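Local coordinates for race-specific elicitor A4 (Passalora fulva, PDB 6BN0), which binds chitin through its CBM14 domain, acts as a PAMP receptor decoy and induces a hypersensitive response on Cf-4 tomato genotypes, at residues Cys30-Gln35 and Pro47-Cys52; Gly55-Asp60 and Asp68-Ser73; Tyr3-Pro8 and Cys22-Pro27. All blocks are in the same frame, centred on the assembly; numbering follows the deposited sequence.

In the fold
Interactions 1 and 2 are partly buried and reach the bound chitin fragments, whereas interaction 3 is a surface contact. Interactions 1 and 3 meet at one three-stranded sheet: the first pairs strands 32-38 and 45-51, and the third lays the N-terminal loop against strand 23-25, which neighbours strand 32-38. Interaction 2, with its centre about 13 Å from that of interaction 1, joins strand 57-59 of a second sheet to the end of strand 66-68 and the following turn. Trp58 links the two sheets, since it stacks on Tyr33 and touches Leu23 and Pro25. Regular ladder bonds dominate interaction 1; interaction 2 adds side-chain polar contacts to one bridge; interaction 3 relies on tyrosine and proline rings.

Interaction 1 of 3, residues Cys30-Gln35 and Pro47-Cys52; sequences CTTYIQ and PVVKPC. With NAG (2-acetamido-2-deoxy-beta-D-glucopyranose), chain F; NAG (2-acetamido-2-deoxy-beta-D-glucopyranose), chain E; NAG (2-acetamido-2-deoxy-beta-D-glucopyranose), chain B.
One certain donor grips the oxygen Thr31 O: Cys52 N, at 2.9 Å from well above the carbonyl plane. A water 2.8 Å from Thr31 O could give a second bond, but has more acceptors than protons. The strands run antiparallel in register, with Tyr33 and Lys50 exchanging both backbone bonds, as do Gln35 and Val48. The straightest bond of the ladder is Gln35 N to Val48 O, at 170°. Strands 32-38 and 45-51 thus form the beta hairpin of the CBM14 chitin-binding domain, and its two faces do different work. On one, Ile34 CG2 packs beside Pro47 CB at 3.7 Å and Thr32 crosses Val49 obliquely, while Thr32 OG1 turns to Asn26 and Ser29. On the other, Tyr33 and Lys50 lie side by side. CG of Tyr33 sits in the crowded position between N and the carbonyl carbon (chi1 58°), and Lys50 CB makes a CH-pi contact over the ring, 3.6 Å from its centroid. Trp58 stacks on the opposite ring face. Lys50 bends at chi2 and chi3, bringing NZ to a 3.0 Å hydrogen bond with the acetamido oxygen O7 of the chain F sugar. Gln35 instead extends, so its amide lies between two sugars: NE2 gives a weak bond to O3 of chain F, and OE1 lies 3.0 Å from O3 of chain E. One water joins Tyr33 OH, Pro51 O and O6 of the chain B sugar.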
loop_
_atom_site.group_PDB
_atom_site.type_symbol
_atom_site.label_atom_id
_atom_site.label_comp_id
_atom_site.label_asym_id
_atom_site.label_seq_id
_atom_site.Cartn_x
_atom_site.Cartn_y
_atom_site.Cartn_z
ATOM N N CYS A 30 -15.521 9.311 -4.222
ATOM C CA CYS A 30 -14.377 9.072 -5.086
ATOM C C CYS A 30 -13.045 9.173 -4.356
ATOM O O CYS A 30 -12.022 8.832 -4.933
ATOM C CB CYS A 30 -14.392 10.087 -6.237
ATOM S SG CYS A 30 -15.716 9.689 -7.451
ATOM N N THR A 31 -13.030 9.669 -3.128
ATOM C CA THR A 31 -11.763 9.830 -2.402
ATOM C C THR A 31 -11.555 8.742 -1.354
ATOM O O THR A 31 -10.774 8.917 -0.429
ATOM C CB THR A 31 -11.696 11.204 -1.748
ATOM O OG1 THR A 31 -12.758 11.293 -0.802
ATOM C CG2 THR A 31 -11.839 12.294 -2.785
ATOM N N THR A 32 -12.291 7.644 -1.454
ATOM C CA THR A 32 -12.128 6.510 -0.568
ATOM C C THR A 32 -12.214 5.273 -1.438
ATOM O O THR A 32 -12.485 5.359 -2.640
ATOM C CB THR A 32 -13.201 6.459 0.528
ATOM O OG1 THR A 32 -14.506 6.402 -0.100
ATOM C CG2 THR A 32 -13.093 7.681 1.469
ATOM N N TYR A 33 -11.916 4.121 -0.838
ATOM C CA TYR A 33 -12.112 2.852 -1.527
ATOM C C TYR A 33 -12.526 1.844 -0.459
ATOM O O TYR A 33 -12.537 2.156 0.738
ATOM C CB TYR A 33 -10.842 2.440 -2.291
ATOM C CG TYR A 33 -9.597 2.316 -1.398
ATOM C CD1 TYR A 33 -8.873 3.443 -1.028
ATOM C CD2 TYR A 33 -9.164 1.056 -0.927
ATOM C CE1 TYR A 33 -7.722 3.349 -0.229
ATOM C CE2 TYR A 33 -8.023 0.946 -0.132
ATOM C CZ TYR A 33 -7.305 2.101 0.213
ATOM O OH TYR A 33 -6.203 2.028 1.043
ATOM N N ILE A 34 -12.901 0.640 -0.889
ATOM C CA ILE A 34 -13.322 -0.416 0.027
ATOM C C ILE A 34 -12.254 -1.505 -0.024
ATOM O O ILE A 34 -11.844 -1.935 -1.112
ATOM C CB ILE A 34 -14.725 -0.951 -0.329
ATOM C CG1 ILE A 34 -15.790 0.129 -0.009
ATOM C CG2 ILE A 34 -14.991 -2.327 0.381
ATOM C CD1 ILE A 34 -17.248 -0.173 -0.511
ATOM N N GLN A 35 -11.784 -1.918 1.151
ATOM C CA GLN A 35 -10.824 -3.008 1.304
ATOM C C GLN A 35 -11.494 -4.118 2.111
ATOM O O GLN A 35 -12.182 -3.846 3.107
ATOM C CB GLN A 35 -9.519 -2.530 2.015
ATOM C CG GLN A 35 -8.551 -3.673 2.281
ATOM C CD GLN A 35 -7.156 -3.201 2.697
ATOM O OE1 GLN A 35 -6.164 -3.881 2.448
ATOM N NE2 GLN A 35 -7.075 -2.018 3.284
ATOM N N PRO A 47 -16.228 -5.598 4.578
ATOM C CA PRO A 47 -15.788 -4.433 3.800
ATOM C C PRO A 47 -15.407 -3.286 4.719
ATOM O O PRO A 47 -16.106 -2.996 5.688
ATOM C CB PRO A 47 -17.028 -4.082 2.965
ATOM C CG PRO A 47 -18.187 -4.610 3.767
ATOM C CD PRO A 47 -17.692 -5.768 4.585
ATOM N N VAL A 48 -14.274 -2.641 4.428
ATOM C CA VAL A 48 -13.769 -1.539 5.239
ATOM C C VAL A 48 -13.558 -0.325 4.346
ATOM O O VAL A 48 -12.882 -0.425 3.307
ATOM C CB VAL A 48 -12.458 -1.939 5.940
ATOM C CG1 VAL A 48 -11.892 -0.773 6.700
ATOM C CG2 VAL A 48 -12.797 -3.107 6.901
ATOM N N VAL A 49 -14.107 0.828 4.756
ATOM C CA VAL A 49 -13.893 2.044 3.978
ATOM C C VAL A 49 -12.549 2.628 4.340
ATOM O O VAL A 49 -12.264 2.839 5.526
ATOM C CB VAL A 49 -15.016 3.064 4.192
ATOM C CG1 VAL A 49 -14.651 4.369 3.451
ATOM C CG2 VAL A 49 -16.330 2.495 3.680
ATOM N N LYS A 50 -11.714 2.918 3.306
ATOM C CA LYS A 50 -10.324 3.389 3.497
ATOM C C LYS A 50 -10.079 4.722 2.776
ATOM O O LYS A 50 -10.573 4.924 1.663
ATOM C CB LYS A 50 -9.325 2.366 2.943
ATOM C CG LYS A 50 -9.367 0.988 3.618
ATOM C CD LYS A 50 -8.769 1.035 5.032
ATOM C CE LYS A 50 -7.244 1.074 4.995
ATOM N NZ LYS A 50 -6.679 1.285 6.359
ATOM N N PRO A 51 -9.315 5.645 3.352
ATOM C CA PRO A 51 -9.175 6.962 2.708
ATOM C C PRO A 51 -8.074 7.005 1.652
ATOM O O PRO A 51 -7.014 6.393 1.792
ATOM C CB PRO A 51 -8.832 7.871 3.898
ATOM C CG PRO A 51 -8.035 6.935 4.840
ATOM C CD PRO A 51 -8.773 5.623 4.729
ATOM N N CYS A 52 -8.298 7.784 0.599
ATOM C CA CYS A 52 -7.184 8.199 -0.263
ATOM C C CYS A 52 -6.444 9.385 0.360
ATOM O O CYS A 52 -6.990 10.091 1.218
ATOM C CB CYS A 52 -7.707 8.573 -1.657
ATOM S SG CYS A 52 -8.147 7.166 -2.757
HETATM C C1 NAG F . -3.896 -3.488 7.908
HETATM C C2 NAG F . -4.602 -2.517 6.955
HETATM C C3 NAG F . -3.660 -2.168 5.791
HETATM C C4 NAG F . -2.323 -1.642 6.319
HETATM C C5 NAG F . -1.738 -2.668 7.297
HETATM C C6 NAG F . -0.424 -2.243 7.940
HETATM C C7 NAG F . -7.047 -2.505 6.692
HETATM C C8 NAG F . -8.253 -3.196 6.083
HETATM N N2 NAG F . -5.852 -3.071 6.459
HETATM O O1 NAG F . -4.727 -3.799 8.976
HETATM O O3 NAG F . -4.309 -1.201 4.991
HETATM O O4 NAG F . -1.385 -1.557 5.247
HETATM O O5 NAG F . -2.670 -2.900 8.365
HETATM O O6 NAG F . -0.579 -0.960 8.546
HETATM O O7 NAG F . -7.161 -1.481 7.361
HETATM C C1 NAG E . -2.358 -7.522 4.574
HETATM C C2 NAG E . -3.175 -6.343 4.076
HETATM C C3 NAG E . -2.514 -5.719 2.844
HETATM C C4 NAG E . -1.031 -5.440 3.094
HETATM C C5 NAG E . -0.332 -6.695 3.653
HETATM C C6 NAG E . 1.113 -6.467 4.086
HETATM C C7 NAG E . -5.602 -6.421 4.540
HETATM C C8 NAG E . -6.949 -6.980 4.093
HETATM N N2 NAG E . -4.548 -6.752 3.779
HETATM O O3 NAG E . -3.211 -4.495 2.591
HETATM O O4 NAG E . -0.428 -5.133 1.846
HETATM O O5 NAG E . -1.030 -7.108 4.831
HETATM O O6 NAG E . 1.179 -5.349 4.961
HETATM O O7 NAG E . -5.489 -5.708 5.542
HETATM C C1 NAG B . -1.056 -0.246 4.829
HETATM C C2 NAG B . 0.276 -0.314 4.092
HETATM C C3 NAG B . 0.603 1.045 3.452
HETATM C C4 NAG B . -0.573 1.579 2.650
HETATM C C5 NAG B . -1.858 1.527 3.459
HETATM C C6 NAG B . -3.076 1.882 2.621
HETATM C C7 NAG B . 1.874 -1.978 4.996
HETATM C C8 NAG B . 2.950 -2.248 6.024
HETATM N N2 NAG B . 1.342 -0.739 4.998
HETATM O O3 NAG B . 1.684 0.828 2.547
HETATM O O4 NAG B . -0.415 2.968 2.349
HETATM O O5 NAG B . -2.063 0.203 3.952
HETATM O O6 NAG B . -4.264 1.705 3.378
HETATM O O7 NAG B . 1.537 -2.831 4.179
HETATM O O HOH W 1 -10.187 10.428 1.867
HETATM O O HOH W 2 -6.180 4.112 3.224
#

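Interaction 2 of 3, residues Gly55-Asp60 and Asp68-Ser73; sequences GLQWND and DYPNLS. With NAG (2-acetamido-2-deoxy-beta-D-glucopyranose), chain C; NAG (2-acetamido-2-deoxy-beta-D-glucopyranose), chain D.
Asp68 opens the second segment by pairing its backbone with Gln57 in an antiparallel bridge. Gln57 N meets Asp68 O at 2.8 Å in the carbonyl plane, and Asp68 N returns a more bent bond to Gln57 O. Asp68 CB packs alongside Asn59 CB at 3.7 Å. The carboxylate is divided: OD1 accepts Tyr69 N on its anti lone pair, while OD2 takes the indole N-H of Trp66, which holds the group's rotation. Tyr69 turns away from segment 55-60, although CD1 still touches Leu56 CD2. Over one face of its ring lies the acetamido methyl C8 of the chain C sugar, and OH shares a 3.1 Å hydrogen bond with O3 of that sugar. Pro70, crossed by the extended Gln57 side chain at about a right angle, sets CD 3.3 Å from Gly55 O. It begins a short 3-10 turn in which Leu72 N bonds back to Tyr69 O. Ser73 then brings OG to 2.8 Å from Gln57 OE1, and a water bridges OE1 to Pro70 O. Asp68 ends the second strand of the small two-stranded sheet; the turn after it folds back on strand 57-59, and Asp68 and Tyr69 line the CBM14 glycan pocket.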
loop_
_atom_site.group_PDB
_atom_site.type_symbol
_atom_site.label_atom_id
_atom_site.label_comp_id
_atom_site.label_asym_id
_atom_site.label_seq_id
_atom_site.Cartn_x
_atom_site.Cartn_y
_atom_site.Cartn_z
ATOM N N GLY A 55 -6.214 14.990 -2.172
ATOM C CA GLY A 55 -6.108 15.361 -3.575
ATOM C C GLY A 55 -6.292 14.204 -4.553
ATOM O O GLY A 55 -6.411 14.442 -5.763
ATOM N N LEU A 56 -6.312 12.972 -4.071
ATOM C CA LEU A 56 -6.310 11.788 -4.921
ATOM C C LEU A 56 -7.678 11.126 -4.929
ATOM O O LEU A 56 -8.497 11.304 -4.014
ATOM C CB LEU A 56 -5.274 10.771 -4.447
ATOM C CG LEU A 56 -3.858 11.378 -4.433
ATOM C CD1 LEU A 56 -2.805 10.261 -4.213
ATOM C CD2 LEU A 56 -3.580 12.122 -5.771
ATOM N N GLN A 57 -7.895 10.328 -5.962
ATOM C CA GLN A 57 -9.177 9.654 -6.148
ATOM C C GLN A 57 -8.915 8.216 -6.578
ATOM O O GLN A 57 -7.868 7.923 -7.165
ATOM C CB GLN A 57 -10.053 10.347 -7.210
ATOM C CG GLN A 57 -10.485 11.793 -6.863
ATOM C CD GLN A 57 -11.346 12.393 -7.947
ATOM O OE1 GLN A 57 -11.337 11.917 -9.068
ATOM N NE2 GLN A 57 -12.047 13.463 -7.635
ATOM N N TRP A 58 -9.864 7.324 -6.256
ATOM C CA TRP A 58 -9.702 5.897 -6.533
ATOM C C TRP A 58 -9.543 5.658 -8.035
ATOM O O TRP A 58 -10.335 6.163 -8.840
ATOM C CB TRP A 58 -10.936 5.099 -6.024
ATOM C CG TRP A 58 -10.720 3.609 -6.199
ATOM C CD1 TRP A 58 -11.452 2.741 -6.978
ATOM C CD2 TRP A 58 -9.666 2.834 -5.605
ATOM N NE1 TRP A 58 -10.937 1.456 -6.869
ATOM C CE2 TRP A 58 -9.828 1.493 -6.050
ATOM C CE3 TRP A 58 -8.605 3.143 -4.736
ATOM C CZ2 TRP A 58 -8.965 0.456 -5.654
ATOM C CZ3 TRP A 58 -7.733 2.097 -4.340
ATOM C CH2 TRP A 58 -7.933 0.766 -4.793
ATOM N N ASN A 59 -8.558 4.834 -8.401
ATOM C CA ASN A 59 -8.346 4.378 -9.782
ATOM C C ASN A 59 -8.586 2.862 -9.811
ATOM O O ASN A 59 -7.712 2.063 -9.447
ATOM C CB ASN A 59 -6.938 4.777 -10.266
ATOM C CG ASN A 59 -6.680 4.433 -11.724
ATOM O OD1 ASN A 59 -5.671 4.877 -12.297
ATOM N ND2 ASN A 59 -7.525 3.610 -12.311
ATOM N N ASP A 60 -9.782 2.471 -10.234
ATOM C CA ASP A 60 -10.209 1.075 -10.246
ATOM C C ASP A 60 -9.726 0.321 -11.468
ATOM O O ASP A 60 -10.108 -0.842 -11.652
ATOM C CB ASP A 60 -11.739 1.000 -10.183
ATOM C CG ASP A 60 -12.242 -0.330 -9.618
ATOM O OD1 ASP A 60 -13.157 -0.949 -10.213
ATOM O OD2 ASP A 60 -11.723 -0.742 -8.552
ATOM N N ASP A 68 -5.129 7.952 -7.134
ATOM C CA ASP A 68 -4.462 8.528 -8.315
ATOM C C ASP A 68 -4.884 9.978 -8.484
ATOM O O ASP A 68 -5.819 10.444 -7.820
ATOM C CB ASP A 68 -4.795 7.714 -9.600
ATOM C CG ASP A 68 -3.578 7.604 -10.580
ATOM O OD1 ASP A 68 -2.688 8.473 -10.574
ATOM O OD2 ASP A 68 -3.465 6.619 -11.327
ATOM N N TYR A 69 -4.193 10.698 -9.385
ATOM C CA TYR A 69 -4.630 12.056 -9.689
ATOM C C TYR A 69 -6.022 12.004 -10.308
ATOM O O TYR A 69 -6.339 11.058 -11.066
ATOM C CB TYR A 69 -3.665 12.793 -10.643
ATOM C CG TYR A 69 -2.263 12.843 -10.092
ATOM C CD1 TYR A 69 -1.959 13.634 -8.992
ATOM C CD2 TYR A 69 -1.244 12.077 -10.661
ATOM C CE1 TYR A 69 -0.679 13.688 -8.484
ATOM C CE2 TYR A 69 0.032 12.125 -10.163
ATOM C CZ TYR A 69 0.311 12.926 -9.078
ATOM O OH TYR A 69 1.588 12.967 -8.567
ATOM N N PRO A 70 -6.866 13.005 -10.035
ATOM C CA PRO A 70 -8.258 12.963 -10.555
ATOM C C PRO A 70 -8.382 12.738 -12.046
ATOM O O PRO A 70 -9.245 11.956 -12.461
ATOM C CB PRO A 70 -8.816 14.329 -10.130
ATOM C CG PRO A 70 -8.077 14.590 -8.780
ATOM C CD PRO A 70 -6.650 14.107 -9.072
ATOM N N ASN A 71 -7.542 13.361 -12.871
ATOM C CA ASN A 71 -7.646 13.137 -14.308
ATOM C C ASN A 71 -7.329 11.699 -14.724
ATOM O O ASN A 71 -7.603 11.333 -15.865
ATOM C CB ASN A 71 -6.731 14.104 -15.060
ATOM C CG ASN A 71 -5.284 13.792 -14.845
ATOM O OD1 ASN A 71 -4.826 13.673 -13.714
ATOM N ND2 ASN A 71 -4.551 13.625 -15.936
ATOM N N LEU A 72 -6.777 10.868 -13.843
ATOM C CA LEU A 72 -6.539 9.467 -14.152
ATOM C C LEU A 72 -7.448 8.541 -13.370
ATOM O O LEU A 72 -7.343 7.323 -13.522
ATOM C CB LEU A 72 -5.082 9.069 -13.858
ATOM C CG LEU A 72 -4.038 9.887 -14.597
ATOM C CD1 LEU A 72 -2.620 9.595 -14.037
ATOM C CD2 LEU A 72 -4.170 9.569 -16.073
ATOM N N SER A 73 -8.322 9.076 -12.537
ATOM C CA SER A 73 -9.125 8.224 -11.684
ATOM C C SER A 73 -10.336 7.713 -12.442
ATOM O O SER A 73 -10.668 8.195 -13.521
ATOM C CB SER A 73 -9.599 8.986 -10.449
ATOM O OG SER A 73 -10.720 9.790 -10.822
HETATM C C1 NAG C . 2.960 7.239 -9.096
HETATM C C2 NAG C . 2.584 8.715 -9.144
HETATM C C3 NAG C . 3.175 9.395 -10.399
HETATM C C4 NAG C . 4.666 9.076 -10.512
HETATM C C5 NAG C . 4.945 7.583 -10.332
HETATM C C6 NAG C . 6.422 7.283 -10.266
HETATM C C7 NAG C . 0.641 9.514 -7.951
HETATM C C8 NAG C . -0.863 9.675 -7.879
HETATM N N2 NAG C . 1.138 8.912 -9.026
HETATM O O3 NAG C . 3.054 10.815 -10.281
HETATM O O4 NAG C . 5.213 9.475 -11.766
HETATM O O5 NAG C . 4.359 7.110 -9.109
HETATM O O6 NAG C . 6.671 5.905 -10.036
HETATM O O7 NAG C . 1.375 9.947 -7.081
HETATM C C1 NAG D . 4.217 10.066 -5.443
HETATM C C2 NAG D . 4.069 11.594 -5.487
HETATM C C3 NAG D . 4.849 12.182 -6.663
HETATM C C4 NAG D . 6.285 11.675 -6.689
HETATM C C5 NAG D . 6.299 10.145 -6.646
HETATM C C6 NAG D . 7.682 9.555 -6.547
HETATM C C7 NAG D . 1.978 12.647 -4.692
HETATM C C8 NAG D . 0.517 12.898 -5.011
HETATM N N2 NAG D . 2.664 11.948 -5.606
HETATM O O3 NAG D . 4.824 13.605 -6.569
HETATM O O4 NAG D . 6.877 12.069 -7.922
HETATM O O5 NAG D . 5.593 9.703 -5.485
HETATM O O6 NAG D . 7.605 8.140 -6.657
HETATM O O7 NAG D . 2.495 13.054 -3.658
HETATM O O HOH W 3 -11.979 13.238 -11.623
#

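Interaction 3 of 3, residues Tyr3-Pro8 and Cys22-Pro27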
loop_
_atom_site.group_PDB
_atom_site.type_symbol
_atom_site.label_atom_id
_atom_site.label_comp_id
_atom_site.label_asym_id
_atom_site.label_seq_id
_atom_site.Cartn_x
_atom_site.Cartn_y
_atom_site.Cartn_z
ATOM N N TYR A 3 -23.559 -2.579 2.250
ATOM C CA TYR A 3 -22.949 -2.717 0.937
ATOM C C TYR A 3 -21.651 -3.503 1.058
ATOM O O TYR A 3 -20.837 -3.228 1.933
ATOM C CB TYR A 3 -22.690 -1.329 0.330
ATOM C CG TYR A 3 -22.068 -1.397 -1.039
ATOM C CD1 TYR A 3 -22.850 -1.648 -2.160
ATOM C CD2 TYR A 3 -20.689 -1.250 -1.213
ATOM C CE1 TYR A 3 -22.305 -1.718 -3.444
ATOM C CE2 TYR A 3 -20.127 -1.337 -2.501
ATOM C CZ TYR A 3 -20.932 -1.562 -3.603
ATOM O OH TYR A 3 -20.355 -1.639 -4.852
ATOM N N ASN A 4 -21.455 -4.502 0.198
ATOM C CA ASN A 4 -20.309 -5.408 0.347
ATOM C C ASN A 4 -19.880 -5.947 -1.013
ATOM O O ASN A 4 -20.453 -6.925 -1.517
ATOM C CB ASN A 4 -20.636 -6.554 1.293
ATOM C CG ASN A 4 -19.428 -7.487 1.538
ATOM O OD1 ASN A 4 -19.517 -8.421 2.348
ATOM N ND2 ASN A 4 -18.343 -7.270 0.821
ATOM N N PRO A 5 -18.895 -5.317 -1.652
ATOM C CA PRO A 5 -18.485 -5.722 -3.007
ATOM C C PRO A 5 -17.393 -6.787 -3.023
ATOM O O PRO A 5 -16.823 -7.035 -4.090
ATOM C CB PRO A 5 -17.933 -4.399 -3.569
ATOM C CG PRO A 5 -17.195 -3.801 -2.344
ATOM C CD PRO A 5 -18.115 -4.158 -1.157
ATOM N N CYS A 6 -17.078 -7.380 -1.873
ATOM C CA CYS A 6 -15.964 -8.341 -1.735
ATOM C C CYS A 6 -16.345 -9.642 -2.416
ATOM O O CYS A 6 -17.146 -10.415 -1.893
ATOM C CB CYS A 6 -15.659 -8.582 -0.258
ATOM S SG CYS A 6 -15.274 -7.029 0.596
ATOM N N LYS A 7 -15.816 -9.886 -3.602
ATOM C CA LYS A 7 -16.190 -11.112 -4.312
ATOM C C LYS A 7 -15.529 -12.329 -3.682
ATOM O O LYS A 7 -14.305 -12.358 -3.530
ATOM C CB LYS A 7 -15.790 -11.040 -5.764
ATOM C CG LYS A 7 -16.503 -9.992 -6.508
ATOM C CD LYS A 7 -16.631 -10.304 -7.962
ATOM C CE LYS A 7 -15.898 -9.298 -8.780
ATOM N NZ LYS A 7 -16.808 -8.422 -9.519
ATOM N N PRO A 8 -16.300 -13.346 -3.322
ATOM C CA PRO A 8 -15.752 -14.494 -2.587
ATOM C C PRO A 8 -14.552 -15.163 -3.239
ATOM O O PRO A 8 -13.613 -15.553 -2.544
ATOM C CB PRO A 8 -16.949 -15.466 -2.559
ATOM C CG PRO A 8 -18.121 -14.625 -2.724
ATOM C CD PRO A 8 -17.744 -13.455 -3.551
ATOM N N CYS A 22 -8.446 -7.378 -3.432
ATOM C CA CYS A 22 -9.673 -7.127 -2.674
ATOM C C CYS A 22 -9.893 -5.638 -2.416
ATOM O O CYS A 22 -10.344 -5.258 -1.334
ATOM C CB CYS A 22 -9.662 -7.886 -1.340
ATOM S SG CYS A 22 -9.289 -9.674 -1.385
ATOM N N LEU A 23 -9.565 -4.794 -3.397
ATOM C CA LEU A 23 -9.802 -3.348 -3.321
ATOM C C LEU A 23 -10.832 -2.948 -4.358
ATOM O O LEU A 23 -10.686 -3.289 -5.539
ATOM C CB LEU A 23 -8.510 -2.549 -3.555
ATOM C CG LEU A 23 -7.278 -3.002 -2.732
ATOM C CD1 LEU A 23 -6.032 -2.214 -3.078
ATOM C CD2 LEU A 23 -7.562 -2.776 -1.232
ATOM N N TYR A 24 -11.849 -2.185 -3.935
ATOM C CA TYR A 24 -13.016 -1.916 -4.772
ATOM C C TYR A 24 -13.411 -0.453 -4.646
ATOM O O TYR A 24 -13.081 0.199 -3.648
ATOM C CB TYR A 24 -14.246 -2.748 -4.369
ATOM C CG TYR A 24 -14.035 -4.210 -4.511
ATOM C CD1 TYR A 24 -13.473 -4.945 -3.488
ATOM C CD2 TYR A 24 -14.420 -4.868 -5.685
ATOM C CE1 TYR A 24 -13.265 -6.350 -3.637
ATOM C CE2 TYR A 24 -14.232 -6.228 -5.840
ATOM C CZ TYR A 24 -13.647 -6.962 -4.821
ATOM O OH TYR A 24 -13.496 -8.333 -4.998
ATOM N N PRO A 25 -14.153 0.078 -5.614
ATOM C CA PRO A 25 -14.643 1.455 -5.461
ATOM C C PRO A 25 -15.606 1.551 -4.282
ATOM O O PRO A 25 -16.322 0.593 -3.955
ATOM C CB PRO A 25 -15.356 1.728 -6.780
ATOM C CG PRO A 25 -14.805 0.722 -7.726
ATOM C CD PRO A 25 -14.583 -0.515 -6.905
ATOM N N ASN A 26 -15.644 2.733 -3.659
ATOM C CA ASN A 26 -16.711 3.055 -2.724
ATOM C C ASN A 26 -17.807 3.817 -3.473
ATOM O O ASN A 26 -17.531 4.921 -3.969
ATOM C CB ASN A 26 -16.152 3.895 -1.561
ATOM C CG ASN A 26 -17.208 4.256 -0.543
ATOM O OD1 ASN A 26 -18.363 3.885 -0.695
ATOM N ND2 ASN A 26 -16.823 4.990 0.516
ATOM N N PRO A 27 -19.043 3.305 -3.586
ATOM C CA PRO A 27 -20.079 4.046 -4.337
ATOM C C PRO A 27 -20.359 5.437 -3.813
ATOM O O PRO A 27 -20.837 6.282 -4.581
ATOM C CB PRO A 27 -21.341 3.180 -4.184
ATOM C CG PRO A 27 -20.905 1.907 -3.606
ATOM C CD PRO A 27 -19.547 2.024 -3.058
HETATM O O HOH W 4 -17.761 -1.223 -5.248
#
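A single direct hydrogen bond crosses this contact, from Lys7 N to Tyr24 OH, 3.1 Å long and nearly straight at 165°. Lys7 occupies the N-cap position of helix 8-14, so the phenol oxygen ties strand 23-25 to the residue where that helix is about to begin. A water adds an indirect polar link, lying 2.7 Å from Tyr3 OH in the plane of the ring and donating to Pro25 O. A backbone oxygen packs against the Tyr24 ring. CG of Tyr24 is anti to the carbonyl carbon (chi1 -62°), and the ring reaches across the N-terminal loop with one face beneath Pro5 O, which sits above the rim and comes to 3.2 Å from CE2. Disulfides secure both segments to their surroundings in this CBM14 fold: Cys6 is joined to Cys36 on strand 32-38 and Cys22 to Cys16. The loop lies along strand 23-25, one of the two edge strands of the three-stranded sheet, whose Tyr24 backbone pairs with Ile34, and Leu23, pointing away from the loop, belongs to the glycan pocket. Apolar contacts flank the polar ones. Pro5 CG rests 3.7 Å from Tyr24 CB, the two side chains crossing obliquely. At the outer end, Tyr3 extends with CG anti to its backbone N and meets Pro27 tip to tip. Pro27 CG stands over the face of the Tyr3 ring in a CH-pi contact, 3.7 Å from the centroid, while Pro27 CD touches CE2 at 3.5 Å.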